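Side-chain contact in N-alpha-acetyltransferase 35, NatC auxiliary subunit (Saccharomyces cerevisiae, PDB 6YGA), which serves as the auxiliary subunit of the NatC N-terminal acetyltransferase, which acetylates the N-terminal methionine of the L-A virus Gag protein: residues 101-106 with 111-116. Sequence-based numbering, arbitrary orientation.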
loop_
_atom_site.group_PDB
_atom_site.type_symbol
_atom_site.label_atom_id
_atom_site.label_comp_id
_atom_site.label_asym_id
_atom_site.label_seq_id
_atom_site.Cartn_x
_atom_site.Cartn_y
_atom_site.Cartn_z
ATOM N N ILE B 101 -6.723 4.552 17.736
ATOM C CA ILE B 101 -5.440 4.952 17.163
ATOM C C ILE B 101 -4.736 3.752 16.539
ATOM O O ILE B 101 -4.223 3.827 15.417
ATOM C CB ILE B 101 -4.565 5.627 18.235
ATOM C CG1 ILE B 101 -5.226 6.914 18.738
ATOM C CG2 ILE B 101 -3.172 5.914 17.693
ATOM C CD1 ILE B 101 -4.541 7.531 19.947
ATOM N N SER B 102 -4.704 2.625 17.258
ATOM C CA SER B 102 -4.069 1.419 16.733
ATOM C C SER B 102 -4.716 0.978 15.425
ATOM O O SER B 102 -4.035 0.484 14.517
ATOM C CB SER B 102 -4.142 0.303 17.777
ATOM O OG SER B 102 -3.473 -0.869 17.350
ATOM N N TRP B 103 -6.033 1.165 15.307
ATOM C CA TRP B 103 -6.757 0.767 14.105
ATOM C C TRP B 103 -6.382 1.644 12.913
ATOM O O TRP B 103 -6.022 1.135 11.845
ATOM C CB TRP B 103 -8.261 0.827 14.383
ATOM C CG TRP B 103 -9.147 0.660 13.190
ATOM C CD1 TRP B 103 -8.930 -0.139 12.107
ATOM C CD2 TRP B 103 -10.402 1.315 12.962
ATOM N NE1 TRP B 103 -9.971 -0.023 11.217
ATOM C CE2 TRP B 103 -10.887 0.863 11.719
ATOM C CE3 TRP B 103 -11.161 2.239 13.687
ATOM C CZ2 TRP B 103 -12.094 1.302 11.186
ATOM C CZ3 TRP B 103 -12.359 2.672 13.158
ATOM C CH2 TRP B 103 -12.815 2.205 11.918
ATOM N N LEU B 104 -6.445 2.966 13.081
ATOM C CA LEU B 104 -6.271 3.899 11.973
ATOM C C LEU B 104 -4.820 4.329 11.777
ATOM O O LEU B 104 -4.333 4.365 10.643
ATOM C CB LEU B 104 -7.155 5.131 12.192
ATOM C CG LEU B 104 -8.635 4.842 12.453
ATOM C CD1 LEU B 104 -9.384 6.110 12.840
ATOM C CD2 LEU B 104 -9.269 4.198 11.236
ATOM N N ASN B 105 -4.123 4.674 12.864
ATOM C CA ASN B 105 -2.743 5.138 12.747
ATOM C C ASN B 105 -1.776 3.985 12.500
ATOM O O ASN B 105 -0.868 4.104 11.670
ATOM C CB ASN B 105 -2.331 5.906 14.006
ATOM C CG ASN B 105 -3.093 7.207 14.178
ATOM O OD1 ASN B 105 -4.312 7.208 14.348
ATOM N ND2 ASN B 105 -2.374 8.323 14.150
ATOM N N ASP B 106 -1.948 2.868 13.205
ATOM C CA ASP B 106 -1.012 1.755 13.133
ATOM C C ASP B 106 -1.502 0.619 12.238
ATOM O O ASP B 106 -0.866 -0.439 12.198
ATOM C CB ASP B 106 -0.713 1.229 14.538
ATOM C CG ASP B 106 -0.127 2.294 15.451
ATOM O OD1 ASP B 106 0.406 3.300 14.933
ATOM O OD2 ASP B 106 -0.190 2.121 16.686
ATOM N N PRO B 111 -11.368 -6.038 13.977
ATOM C CA PRO B 111 -11.740 -7.006 15.022
ATOM C C PRO B 111 -10.826 -6.995 16.239
ATOM O O PRO B 111 -11.279 -7.346 17.335
ATOM C CB PRO B 111 -11.679 -8.353 14.288
ATOM C CG PRO B 111 -11.929 -8.018 12.873
ATOM C CD PRO B 111 -11.250 -6.696 12.661
ATOM N N THR B 112 -9.559 -6.607 16.094
ATOM C CA THR B 112 -8.630 -6.622 17.219
ATOM C C THR B 112 -8.523 -5.280 17.930
ATOM O O THR B 112 -7.783 -5.178 18.915
ATOM C CB THR B 112 -7.232 -7.058 16.760
ATOM O OG1 THR B 112 -6.752 -6.159 15.753
ATOM C CG2 THR B 112 -7.263 -8.476 16.207
ATOM N N THR B 113 -9.230 -4.252 17.457
ATOM C CA THR B 113 -9.173 -2.935 18.083
ATOM C C THR B 113 -10.540 -2.520 18.615
ATOM O O THR B 113 -10.880 -2.827 19.763
ATOM C CB THR B 113 -8.639 -1.887 17.098
ATOM O OG1 THR B 113 -9.477 -1.831 15.937
ATOM C CG2 THR B 113 -7.218 -2.228 16.672
ATOM N N VAL B 114 -11.337 -1.832 17.793
ATOM C CA VAL B 114 -12.618 -1.306 18.265
ATOM C C VAL B 114 -13.571 -2.438 18.637
ATOM O O VAL B 114 -14.299 -2.351 19.635
ATOM C CB VAL B 114 -13.230 -0.374 17.203
ATOM C CG1 VAL B 114 -14.600 0.127 17.644
ATOM C CG2 VAL B 114 -12.295 0.797 16.931
ATOM N N LEU B 115 -13.579 -3.518 17.855
ATOM C CA LEU B 115 -14.505 -4.619 18.088
ATOM C C LEU B 115 -14.048 -5.574 19.184
ATOM O O LEU B 115 -14.845 -6.411 19.614
ATOM C CB LEU B 115 -14.735 -5.400 16.791
ATOM C CG LEU B 115 -15.481 -4.656 15.683
ATOM C CD1 LEU B 115 -15.766 -5.591 14.518
ATOM C CD2 LEU B 115 -16.767 -4.049 16.220
ATOM N N SER B 116 -12.795 -5.481 19.638
ATOM C CA SER B 116 -12.356 -6.289 20.771
ATOM C C SER B 116 -13.067 -5.900 22.062
ATOM O O SER B 116 -13.165 -6.724 22.978
ATOM C CB SER B 116 -10.841 -6.164 20.949
ATOM O OG SER B 116 -10.462 -4.830 21.244
#
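Trp103 meets Thr113 and Val114 where the C-terminal turn of helix 85-104 packs against the loop that leads on to helix 118-129, the loop joining two successive helices within the Mak10 family region. The alpha carbons of Trp103 and Thr113 stand 5.9 Å apart, the nearest pair of the two segments, and their side chains cross at about a right angle. Thr113 OG1 lies against the root of the tryptophan, 3.3 Å from Trp103 CB. This is contact, not bonding: no hydrogen bond spans the segments, and Thr113 OG1 is instead hydrogen-bonded to Thr109 O in the connecting loop. With chi1 at 59°, OG1 sits between the backbone N and the carbonyl carbon of Thr113, while Thr113 CG2 extends anti to that carbonyl carbon and reaches the helix backbone, 3.8 Å from Trp103 N. Thr113 CG2 also lies 4.0 Å from Ser102 OG.

Val114 brings the apolar contact with the indole. Val114 CG2 approaches the six-membered ring obliquely, 3.7 Å from Trp103 CE3. The indole has further neighbours: Leu104 CD2 lies 3.5 Å above the plane of the Trp103 ring, over its centre, Trp103 NE1 donates to Asn178 O, and Thr159 and Val162 of helix 142-167 touch the Trp103 side chain. Val155 and Thr159 of that helix also meet Val114, so helix 142-167 touches a residue from each segment of a contact whose four touching residues are all buried. Within the loop, Thr113 O accepts from Ser116 N and Ser116 OG, both on one face of the carbonyl plane.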